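Local coordinates for histidine triad (HIT) protein (Clostridium difficile, PDB 4EGU) that binds zinc and guanosine monophosphate and probably acts as a nucleotide hydrolase or transferase of the histidine triad family, at residues Tyr22-Val27 with Asp61-Ile66; Ala37-Val43 with Tyr103-Lys109. All coordinates share one frame; numbering follows the deposited sequence.

Contact 1. Residues Tyr22-Val27 with Asp61-Ile66; sequences YEDDRV and DIVSHI
The His65 imidazole meets Asp24 and Val27 at its edge. Asp24 OD2 takes the NE2 hydrogen bond at 2.7 Å, with an N-H...O angle of 157°. The oxygen lies in the ring plane, and it uses its syn lone pair. Carboxylate and imidazole are nearly coplanar. Val27 CG2 touches the same rim at CD2, 3.6 Å away. The Arg26 guanidinium is tilted only 12° from the ring plane, yet it is displaced toward the base of the side chain, and its NH1 lies 3.6 Å from His65 CB. At the guanidinium edge, in plane, a water accepts from NH1; this water also gives a weak bond to Asp61 O.

Four bonds grip the Asp24 carboxylate. Tyr22 OH donates to OD2 from above the carboxylate plane. Arg26 N donates to OD1, an Asx turn, and Val27 N adds a second bond to it, an Asx motif, at the bend between strands 20-23 and 27-31. Asp24 CG sits between the backbone N and the carbonyl carbon (chi1 67°), and this folds OD1 back onto those amides. The contact joins this beta-hairpin of the HIT fold to the first turns of helix 61-77. His65 reaches across from the helix. A charged Asp24 would probably raise the proton affinity of His65.

Arg26 runs on past Ile62 in the opposite direction, and its NH2 lies 3.4 Å from Ile62 CD1. The salt bridge from NH2 to Asp61 OD1 is long, at 4.0 Å, and doubtful. Asp61 also packs on Asp61 of the second subunit, so this end of the contact borders the dimer interface. Deeper in, Val27 CG2 rests on Ile62 CD1 at 4.0 Å and on Ile66 CG1 at 4.1 Å.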
ATOM      1  N   TYR A  22       3.028 -17.710   1.501  1.00 10.00           N
ATOM      2  CA  TYR A  22       3.768 -17.603   0.256  1.00  9.58           C
ATOM      3  C   TYR A  22       5.246 -17.642   0.563  1.00  9.01           C
ATOM      4  O   TYR A  22       5.687 -17.063   1.565  1.00  9.75           O
ATOM      5  CB  TYR A  22       3.447 -16.275  -0.439  1.00 10.23           C
ATOM      6  CG  TYR A  22       4.207 -16.061  -1.727  1.00  9.74           C
ATOM      7  CD1 TYR A  22       3.655 -16.448  -2.942  1.00 10.69           C
ATOM      8  CD2 TYR A  22       5.476 -15.510  -1.737  1.00  9.79           C
ATOM      9  CE1 TYR A  22       4.339 -16.266  -4.122  1.00 11.16           C
ATOM     10  CE2 TYR A  22       6.180 -15.338  -2.925  1.00 10.10           C
ATOM     11  CZ  TYR A  22       5.594 -15.731  -4.123  1.00 10.21           C
ATOM     12  OH  TYR A  22       6.228 -15.569  -5.336  1.00 11.58           O
ATOM     13  N   GLU A  23       6.037 -18.242  -0.309  1.00  9.08           N
ATOM     14  CA  GLU A  23       7.474 -18.068  -0.242  1.00  9.44           C
ATOM     15  C   GLU A  23       8.087 -18.253  -1.619  1.00  9.81           C
ATOM     16  O   GLU A  23       7.754 -19.207  -2.343  1.00 11.60           O
ATOM     17  CB  GLU A  23       8.126 -19.034   0.755  1.00  9.98           C
ATOM     18  CG  GLU A  23       9.581 -18.662   1.077  1.00 11.69           C
ATOM     19  CD  GLU A  23      10.261 -19.584   2.076  1.00 12.79           C
ATOM     20  OE1 GLU A  23       9.615 -20.534   2.559  1.00 15.68           O
ATOM     21  OE2 GLU A  23      11.457 -19.358   2.360  1.00 14.49           O
ATOM     22  N   ASP A  24       9.032 -17.388  -1.947  1.00  9.54           N
ATOM     23  CA  ASP A  24       9.938 -17.582  -3.066  1.00  9.90           C
ATOM     24  C   ASP A  24      11.340 -17.175  -2.600  1.00 10.69           C
ATOM     25  O   ASP A  24      11.596 -17.075  -1.385  1.00 11.59           O
ATOM     26  CB  ASP A  24       9.444 -16.876  -4.351  1.00 10.59           C
ATOM     27  CG  ASP A  24       9.438 -15.347  -4.266  1.00 11.14           C
ATOM     28  OD1 ASP A  24      10.089 -14.771  -3.390  1.00 11.46           O
ATOM     29  OD2 ASP A  24       8.757 -14.735  -5.138  1.00 12.63           O
ATOM     30  N   ASP A  25      12.264 -16.974  -3.534  1.00 10.99           N
ATOM     31  CA  ASP A  25      13.632 -16.638  -3.166  1.00 12.33           C
ATOM     32  C   ASP A  25      13.799 -15.267  -2.532  1.00 12.97           C
ATOM     33  O   ASP A  25      14.830 -15.019  -1.923  1.00 15.98           O
ATOM     34  CB  ASP A  25      14.568 -16.741  -4.373  1.00 13.46           C
ATOM     35  CG  ASP A  25      14.214 -15.775  -5.503  1.00 14.72           C
ATOM     36  OD1 ASP A  25      13.041 -15.385  -5.650  1.00 16.62           O
ATOM     37  OD2 ASP A  25      15.135 -15.417  -6.269  1.00 19.58           O
ATOM     38  N   ARG A  26      12.807 -14.391  -2.657  1.00 12.36           N
ATOM     39  CA  ARG A  26      12.885 -12.953  -2.330  0.50 12.15           C
ATOM     40  C   ARG A  26      11.910 -12.498  -1.258  1.00 11.12           C
ATOM     41  O   ARG A  26      12.154 -11.478  -0.629  1.00 11.29           O
ATOM     42  CB  ARG A  26      12.550 -12.084  -3.557  0.50 13.68           C
ATOM     43  CG  ARG A  26      13.628 -11.991  -4.612  0.50 16.58           C
ATOM     44  CD  ARG A  26      13.184 -11.099  -5.774  0.50 20.45           C
ATOM     45  NE  ARG A  26      13.292  -9.678  -5.456  0.50 23.12           N
ATOM     46  CZ  ARG A  26      12.764  -8.701  -6.190  0.50 25.21           C
ATOM     47  NH1 ARG A  26      12.077  -8.985  -7.288  0.50 25.67           N
ATOM     48  NH2 ARG A  26      12.923  -7.437  -5.825  0.50 25.14           N
ATOM     49  N   VAL A  27      10.754 -13.156  -1.159  1.00 11.42           N
ATOM     50  CA  VAL A  27       9.614 -12.679  -0.385  1.00 11.59           C
ATOM     51  C   VAL A  27       9.012 -13.849   0.361  1.00 12.08           C
ATOM     52  O   VAL A  27       8.970 -14.978  -0.130  1.00 13.28           O
ATOM     53  CB  VAL A  27       8.559 -12.024  -1.330  1.00 13.33           C
ATOM     54  CG1 VAL A  27       7.218 -11.846  -0.636  1.00 14.10           C
ATOM     55  CG2 VAL A  27       9.062 -10.672  -1.853  1.00 14.51           C
ATOM     56  N   ASP A  61      11.689  -1.884  -7.030  1.00 10.93           N
ATOM     57  CA  ASP A  61      11.075  -3.045  -7.633  0.50 10.64           C
ATOM     58  C   ASP A  61      10.686  -4.108  -6.604  1.00 10.37           C
ATOM     59  O   ASP A  61       9.818  -4.928  -6.889  1.00 11.31           O
ATOM     60  CB  ASP A  61      11.945  -3.648  -8.747  0.50 11.74           C
ATOM     61  CG  ASP A  61      13.380  -3.959  -8.311  0.50 12.87           C
ATOM     62  OD1 ASP A  61      13.756  -3.774  -7.134  0.50 14.96           O
ATOM     63  OD2 ASP A  61      14.151  -4.403  -9.188  0.50 15.37           O
ATOM     64  N   ILE A  62      11.280  -4.106  -5.405  1.00  9.98           N
ATOM     65  CA  ILE A  62      10.821  -5.058  -4.399  1.00  9.84           C
ATOM     66  C   ILE A  62       9.346  -4.814  -4.085  1.00  9.17           C
ATOM     67  O   ILE A  62       8.602  -5.756  -3.791  1.00  9.62           O
ATOM     68  CB  ILE A  62      11.712  -5.034  -3.137  1.00 11.71           C
ATOM     69  CG1 ILE A  62      11.342  -6.176  -2.186  1.00 13.29           C
ATOM     70  CG2 ILE A  62      11.636  -3.710  -2.416  1.00 11.40           C
ATOM     71  CD1 ILE A  62      11.454  -7.576  -2.768  1.00 14.89           C
ATOM     72  N   VAL A  63       8.907  -3.557  -4.140  1.00  9.24           N
ATOM     73  CA  VAL A  63       7.500  -3.239  -3.882  1.00  9.06           C
ATOM     74  C   VAL A  63       6.600  -3.781  -5.009  1.00  8.52           C
ATOM     75  O   VAL A  63       5.504  -4.282  -4.736  1.00  8.66           O
ATOM     76  CB  VAL A  63       7.310  -1.730  -3.637  1.00 10.39           C
ATOM     77  CG1 VAL A  63       5.839  -1.384  -3.471  1.00 11.58           C
ATOM     78  CG2 VAL A  63       8.095  -1.306  -2.400  1.00 12.78           C
ATOM     79  N   SER A  64       7.031  -3.708  -6.262  1.00  8.68           N
ATOM     80  CA  SER A  64       6.249  -4.293  -7.336  1.00  9.55           C
ATOM     81  C   SER A  64       6.162  -5.820  -7.164  1.00  8.71           C
ATOM     82  O   SER A  64       5.087  -6.391  -7.342  1.00  9.01           O
ATOM     83  CB  SER A  64       6.747  -3.879  -8.703  1.00 12.57           C
ATOM     84  OG  SER A  64       8.047  -4.257  -8.890  1.00 19.45           O
ATOM     85  N   HIS A  65       7.272  -6.455  -6.786  1.00  9.46           N
ATOM     86  CA  HIS A  65       7.218  -7.887  -6.591  1.00 10.08           C
ATOM     87  C   HIS A  65       6.269  -8.250  -5.437  1.00  9.25           C
ATOM     88  O   HIS A  65       5.489  -9.205  -5.565  1.00  9.15           O
ATOM     89  CB  HIS A  65       8.597  -8.486  -6.382  1.00 11.26           C
ATOM     90  CG  HIS A  65       8.560  -9.979  -6.392  1.00 12.22           C
ATOM     91  ND1 HIS A  65       8.078 -10.722  -7.453  1.00 14.23           N
ATOM     92  CD2 HIS A  65       8.884 -10.868  -5.430  1.00 12.32           C
ATOM     93  CE1 HIS A  65       8.153 -12.008  -7.152  1.00 14.60           C
ATOM     94  NE2 HIS A  65       8.650 -12.122  -5.932  1.00 13.01           N
ATOM     95  N   ILE A  66       6.317  -7.492  -4.349  1.00  8.42           N
ATOM     96  CA  ILE A  66       5.382  -7.699  -3.267  1.00  8.35           C
ATOM     97  C   ILE A  66       3.938  -7.619  -3.757  1.00  7.72           C
ATOM     98  O   ILE A  66       3.095  -8.398  -3.322  1.00  8.04           O
ATOM     99  CB  ILE A  66       5.681  -6.709  -2.133  1.00  8.79           C
ATOM    100  CG1 ILE A  66       6.941  -7.163  -1.369  1.00 10.44           C
ATOM    101  CG2 ILE A  66       4.491  -6.509  -1.209  1.00  9.28           C
ATOM    102  CD1 ILE A  66       7.472  -6.122  -0.375  1.00 13.84           C
TER
HETATM  103  O   HOH W   1      10.654  -7.144  -9.313  1.00 38.44           O

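Contact 2. Residues Ala37-Val43 with Tyr103-Lys109; sequences APYHILV and YHILAGK. With 5GP (guanosine-5'-monophosphate), chain C.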
ATOM      1  N   ALA A  37      -8.695  -9.309  10.524  1.00 13.50           N
ATOM      2  CA  ALA A  37      -9.650  -9.724   9.497  1.00 13.49           C
ATOM      3  C   ALA A  37      -9.443 -11.216   9.254  1.00 12.33           C
ATOM      4  O   ALA A  37      -8.429 -11.751   9.662  1.00 12.83           O
ATOM      5  CB  ALA A  37      -9.427  -8.945   8.189  1.00 13.34           C
ATOM      6  N   PRO A  38     -10.409 -11.870   8.590  1.00 13.80           N
ATOM      7  CA  PRO A  38     -10.273 -13.322   8.369  1.00 13.44           C
ATOM      8  C   PRO A  38      -9.022 -13.691   7.604  1.00 12.70           C
ATOM      9  O   PRO A  38      -8.416 -14.714   7.902  1.00 15.60           O
ATOM     10  CB  PRO A  38     -11.526 -13.687   7.581  1.00 15.80           C
ATOM     11  CG  PRO A  38     -12.506 -12.730   8.043  1.00 15.20           C
ATOM     12  CD  PRO A  38     -11.746 -11.413   8.197  1.00 15.55           C
ATOM     13  N   TYR A  39      -8.655 -12.877   6.620  1.00 11.16           N
ATOM     14  CA  TYR A  39      -7.301 -12.910   6.066  1.00 11.53           C
ATOM     15  C   TYR A  39      -6.593 -11.650   6.575  1.00 10.22           C
ATOM     16  O   TYR A  39      -7.055 -10.526   6.324  1.00 10.71           O
ATOM     17  CB  TYR A  39      -7.290 -12.950   4.525  1.00 11.59           C
ATOM     18  CG  TYR A  39      -8.068 -14.108   3.954  1.00 13.17           C
ATOM     19  CD1 TYR A  39      -7.531 -15.379   3.869  1.00 15.40           C
ATOM     20  CD2 TYR A  39      -9.377 -13.920   3.536  1.00 13.70           C
ATOM     21  CE1 TYR A  39      -8.290 -16.439   3.378  1.00 16.29           C
ATOM     22  CE2 TYR A  39     -10.136 -14.954   3.057  1.00 15.17           C
ATOM     23  CZ  TYR A  39      -9.599 -16.207   2.980  1.00 15.35           C
ATOM     24  OH  TYR A  39     -10.389 -17.231   2.507  1.00 17.19           O
ATOM     25  N   HIS A  40      -5.508 -11.860   7.322  1.00  9.97           N
ATOM     26  CA  HIS A  40      -4.626 -10.781   7.740  1.00  9.32           C
ATOM     27  C   HIS A  40      -3.218 -11.325   7.547  1.00  9.09           C
ATOM     28  O   HIS A  40      -2.717 -12.121   8.351  1.00 10.57           O
ATOM     29  CB  HIS A  40      -4.867 -10.335   9.166  1.00 10.36           C
ATOM     30  CG  HIS A  40      -4.047  -9.140   9.529  1.00 10.34           C
ATOM     31  ND1 HIS A  40      -4.227  -8.448  10.699  1.00 12.74           N
ATOM     32  CD2 HIS A  40      -3.052  -8.507   8.862  1.00 10.48           C
ATOM     33  CE1 HIS A  40      -3.367  -7.449  10.743  1.00 12.55           C
ATOM     34  NE2 HIS A  40      -2.641  -7.463   9.642  1.00 10.66           N
ATOM     35  N   ILE A  41      -2.635 -10.956   6.410  1.00  8.44           N
ATOM     36  CA  ILE A  41      -1.406 -11.547   5.921  1.00  8.58           C
ATOM     37  C   ILE A  41      -0.336 -10.467   5.844  1.00  8.47           C
ATOM     38  O   ILE A  41      -0.609  -9.361   5.397  1.00  9.93           O
ATOM     39  CB  ILE A  41      -1.662 -12.181   4.534  1.00  9.07           C
ATOM     40  CG1 ILE A  41      -2.665 -13.332   4.652  1.00 10.04           C
ATOM     41  CG2 ILE A  41      -0.358 -12.648   3.901  1.00  9.79           C
ATOM     42  CD1 ILE A  41      -3.327 -13.720   3.332  1.00 12.23           C
ATOM     43  N   LEU A  42       0.869 -10.804   6.286  1.00  8.51           N
ATOM     44  CA  LEU A  42       2.026  -9.919   6.179  1.00  8.52           C
ATOM     45  C   LEU A  42       2.887 -10.408   5.021  1.00  8.30           C
ATOM     46  O   LEU A  42       3.225 -11.584   4.952  1.00  9.51           O
ATOM     47  CB  LEU A  42       2.845  -9.958   7.462  1.00  9.56           C
ATOM     48  CG  LEU A  42       2.149  -9.341   8.654  1.00 11.03           C
ATOM     49  CD1 LEU A  42       2.762  -9.784   9.968  1.00 12.92           C
ATOM     50  CD2 LEU A  42       2.266  -7.825   8.554  1.00 14.57           C
ATOM     51  N   VAL A  43       3.266  -9.485   4.136  1.00  8.27           N
ATOM     52  CA  VAL A  43       4.127  -9.795   3.012  1.00  8.54           C
ATOM     53  C   VAL A  43       5.426  -9.035   3.204  1.00  8.71           C
ATOM     54  O   VAL A  43       5.401  -7.809   3.347  1.00  9.05           O
ATOM     55  CB  VAL A  43       3.483  -9.416   1.655  1.00  8.90           C
ATOM     56  CG1 VAL A  43       4.336  -9.935   0.522  1.00  9.55           C
ATOM     57  CG2 VAL A  43       2.069  -9.984   1.547  1.00 10.28           C
ATOM     58  N   TYR A 103       4.013  -5.351   4.162  1.00  7.72           N
ATOM     59  CA  TYR A 103       2.697  -4.938   3.747  1.00  7.94           C
ATOM     60  C   TYR A 103       1.673  -5.834   4.408  1.00  8.42           C
ATOM     61  O   TYR A 103       1.820  -7.046   4.434  1.00 10.99           O
ATOM     62  CB  TYR A 103       2.556  -5.006   2.213  1.00  8.47           C
ATOM     63  CG  TYR A 103       3.255  -3.854   1.544  1.00  8.73           C
ATOM     64  CD1 TYR A 103       4.631  -3.758   1.488  1.00 10.45           C
ATOM     65  CD2 TYR A 103       2.523  -2.795   1.041  1.00  9.60           C
ATOM     66  CE1 TYR A 103       5.249  -2.638   0.908  1.00 11.76           C
ATOM     67  CE2 TYR A 103       3.129  -1.679   0.455  1.00  9.69           C
ATOM     68  CZ  TYR A 103       4.484  -1.613   0.400  1.00 11.05           C
ATOM     69  OH  TYR A 103       5.106  -0.518  -0.134  1.00 14.34           O
ATOM     70  N   HIS A 104       0.620  -5.219   4.921  1.00  7.88           N
ATOM     71  CA  HIS A 104      -0.543  -5.936   5.423  1.00  8.36           C
ATOM     72  C   HIS A 104      -1.547  -6.124   4.298  1.00  8.02           C
ATOM     73  O   HIS A 104      -1.865  -5.164   3.593  1.00  9.39           O
ATOM     74  CB  HIS A 104      -1.249  -5.127   6.510  0.80  7.99           C
ATOM     75  CG  HIS A 104      -0.440  -4.811   7.719  0.80  8.66           C
ATOM     76  ND1 HIS A 104      -0.577  -5.526   8.889  0.80  9.47           N
ATOM     77  CD2 HIS A 104       0.423  -3.785   7.969  0.80  9.93           C
ATOM     78  CE1 HIS A 104       0.228  -4.985   9.789  0.80 10.72           C
ATOM     79  NE2 HIS A 104       0.836  -3.928   9.263  0.80  9.97           N
ATOM     80  N   ILE A 105      -2.089  -7.342   4.189  1.00  7.61           N
ATOM     81  CA  ILE A 105      -3.269  -7.606   3.378  1.00  7.54           C
ATOM     82  C   ILE A 105      -4.406  -7.932   4.339  1.00  7.82           C
ATOM     83  O   ILE A 105      -4.277  -8.845   5.155  1.00  8.61           O
ATOM     84  CB  ILE A 105      -3.118  -8.822   2.443  1.00  8.34           C
ATOM     85  CG1 ILE A 105      -1.809  -8.868   1.660  1.00  9.39           C
ATOM     86  CG2 ILE A 105      -4.311  -8.875   1.487  1.00 10.69           C
ATOM     87  CD1 ILE A 105      -1.620 -10.218   0.935  1.00 10.00           C
ATOM     88  N   LEU A 106      -5.507  -7.189   4.221  1.00  7.64           N
ATOM     89  CA  LEU A 106      -6.737  -7.479   4.973  1.00  7.92           C
ATOM     90  C   LEU A 106      -7.806  -7.907   3.989  1.00  7.66           C
ATOM     91  O   LEU A 106      -8.037  -7.223   2.991  1.00  8.41           O
ATOM     92  CB  LEU A 106      -7.235  -6.252   5.723  1.00  8.38           C
ATOM     93  CG  LEU A 106      -6.240  -5.641   6.717  1.00  9.88           C
ATOM     94  CD1 LEU A 106      -6.901  -4.461   7.431  1.00 10.70           C
ATOM     95  CD2 LEU A 106      -5.682  -6.609   7.720  1.00 12.59           C
ATOM     96  N   ALA A 107      -8.513  -9.006   4.261  1.00  8.54           N
ATOM     97  CA  ALA A 107      -9.554  -9.471   3.340  1.00  9.36           C
ATOM     98  C   ALA A 107     -10.498 -10.432   4.057  1.00  9.80           C
ATOM     99  O   ALA A 107     -10.273 -10.818   5.199  1.00 10.46           O
ATOM    100  CB  ALA A 107      -8.949 -10.158   2.123  1.00  9.60           C
ATOM    101  N   GLY A 108     -11.556 -10.818   3.345  1.00 10.80           N
ATOM    102  CA  GLY A 108     -12.455 -11.871   3.803  1.00 11.52           C
ATOM    103  C   GLY A 108     -13.650 -11.364   4.573  1.00 11.42           C
ATOM    104  O   GLY A 108     -14.407 -12.157   5.107  1.00 12.62           O
ATOM    105  N   LYS A 109     -13.812 -10.054   4.638  1.00 11.38           N
ATOM    106  CA  LYS A 109     -14.950  -9.406   5.275  1.00 11.78           C
ATOM    107  C   LYS A 109     -15.041  -7.989   4.707  1.00 11.64           C
ATOM    108  O   LYS A 109     -14.076  -7.444   4.170  1.00 11.22           O
ATOM    109  CB  LYS A 109     -14.806  -9.333   6.805  1.00 13.67           C
ATOM    110  CG  LYS A 109     -13.714  -8.398   7.306  1.00 15.66           C
ATOM    111  CD  LYS A 109     -13.653  -8.332   8.820  1.00 17.57           C
ATOM    112  CE  LYS A 109     -14.390  -7.194   9.370  1.00 19.23           C
ATOM    113  NZ  LYS A 109     -14.168  -7.081  10.816  1.00 18.10           N
TER
HETATM  114  P   5GP C 201       3.027  -2.895  12.241  0.80 10.50           P
HETATM  115  O1P 5GP C 201       2.054  -2.311  13.241  0.80 13.64           O
HETATM  116  O2P 5GP C 201       4.483  -2.773  12.595  0.80 11.45           O
HETATM  117  O3P 5GP C 201       2.777  -2.345  10.901  0.80  8.90           O
HETATM  118  O5' 5GP C 201       2.648  -4.402  12.019  0.80 15.29           O
HETATM  119  C5' 5GP C 201       3.387  -5.424  12.644  0.80 16.90           C
HETATM  120  C4' 5GP C 201       2.553  -6.647  12.756  0.80 15.01           C
HETATM  121  O4' 5GP C 201       3.392  -7.741  13.133  0.80 12.48           O
HETATM  122  C3' 5GP C 201       1.444  -6.563  13.807  0.80 13.37           C
HETATM  123  O3' 5GP C 201       0.164  -6.610  13.171  0.80 13.24           O
HETATM  124  C2' 5GP C 201       1.667  -7.819  14.683  0.80 13.87           C
HETATM  125  O2' 5GP C 201       0.494  -8.516  15.056  0.80 14.76           O
HETATM  126  C1' 5GP C 201       2.613  -8.670  13.824  0.80 12.94           C
HETATM  127  N9  5GP C 201       3.520  -9.522  14.578  0.80 13.59           N
HETATM  128  C8  5GP C 201       4.333  -9.095  15.563  0.80 16.51           C
HETATM  129  N7  5GP C 201       5.077 -10.120  16.022  0.80 18.84           N
HETATM  130  C5  5GP C 201       4.735 -11.206  15.298  0.80 15.00           C
HETATM  131  C6  5GP C 201       5.164 -12.523  15.331  0.80 15.43           C
HETATM  132  O6  5GP C 201       6.037 -12.959  16.142  0.80 19.38           O
HETATM  133  N1  5GP C 201       4.589 -13.332  14.426  0.80 15.17           N
HETATM  134  C2  5GP C 201       3.648 -12.923  13.536  0.80 12.66           C
HETATM  135  N2  5GP C 201       3.152 -13.842  12.693  0.80 13.91           N
HETATM  136  N3  5GP C 201       3.193 -11.662  13.477  0.80 12.34           N
HETATM  137  C4  5GP C 201       3.757 -10.817  14.370  0.80 14.76           C
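Ile105 CD1 touches two side chains of the neighbouring strand, 3.7 Å from Val43 CG2 and 4.0 Å from Ile41 CG2. These residues belong to an antiparallel pair, strands 39-45 and 103-107, two inner strands of the HIT-domain sheet. Helix 61-77 packs on this face: Ile73 touches Ile41, and Ile66 touches Val43. Further along the same face, Tyr39 CB meets Ala107 CB. Six backbone hydrogen bonds join the strands at Tyr39-Ala107, Ile41-Ile105 and Val43-Tyr103.

The other face carries His40, Leu42, His104 and Leu106. Each histidine has a leucine methyl over one face. Leu106 CD2 makes a CH-pi contact over the centre of the His40 ring, 3.5 Å from its centroid. Leu42 CD2 makes a CH-pi contact with the His104 ring too, but offset toward the rim. His40 CG is anti to the backbone N (chi1 -174°), and its ring extends alongside that of His104. The two rings meet rim to rim with planes at 44°. His40 NE2 and His104 ND1 share a nearly straight 2.9 Å hydrogen bond, and either may be the donor. His40 ND1 is bonded in turn to Val36 N, so the His40 ring is held at both nitrogens and probably helps orient His104.

The bound guanosine monophosphate lies at the polar end. Leu42 CD1 lies 3.8 Å from its ribose O4'. His102, predicted to carry the nucleotidyl intermediate, also bonds the nucleotide. His104, in the predicted histidine triad motif, donates from NE2 to phosphate O3P at 3.0 Å and 172°.

In the fold
The centres of contact 1 and contact 2 are about 17 Å apart, and both reach the same five-stranded antiparallel sheet. Their segments alternate along the chain: 22-27, 37-43, 61-66, then 103-109. Contact 1 sets helix 61-77 against the outer hairpin; contact 2 pairs two inner strands. They touch directly. Val27 CG1 lies 3.6 Å from Val43 CG1, and Val63 CG1 lies 3.5 Å from Tyr103 OH. The helix packs on the sheet face away from the nucleotide. His104, on the opposite face, points to the phosphate. Both contacts also touch the second subunit, contact 1 at Asp61 and contact 2 at Leu106.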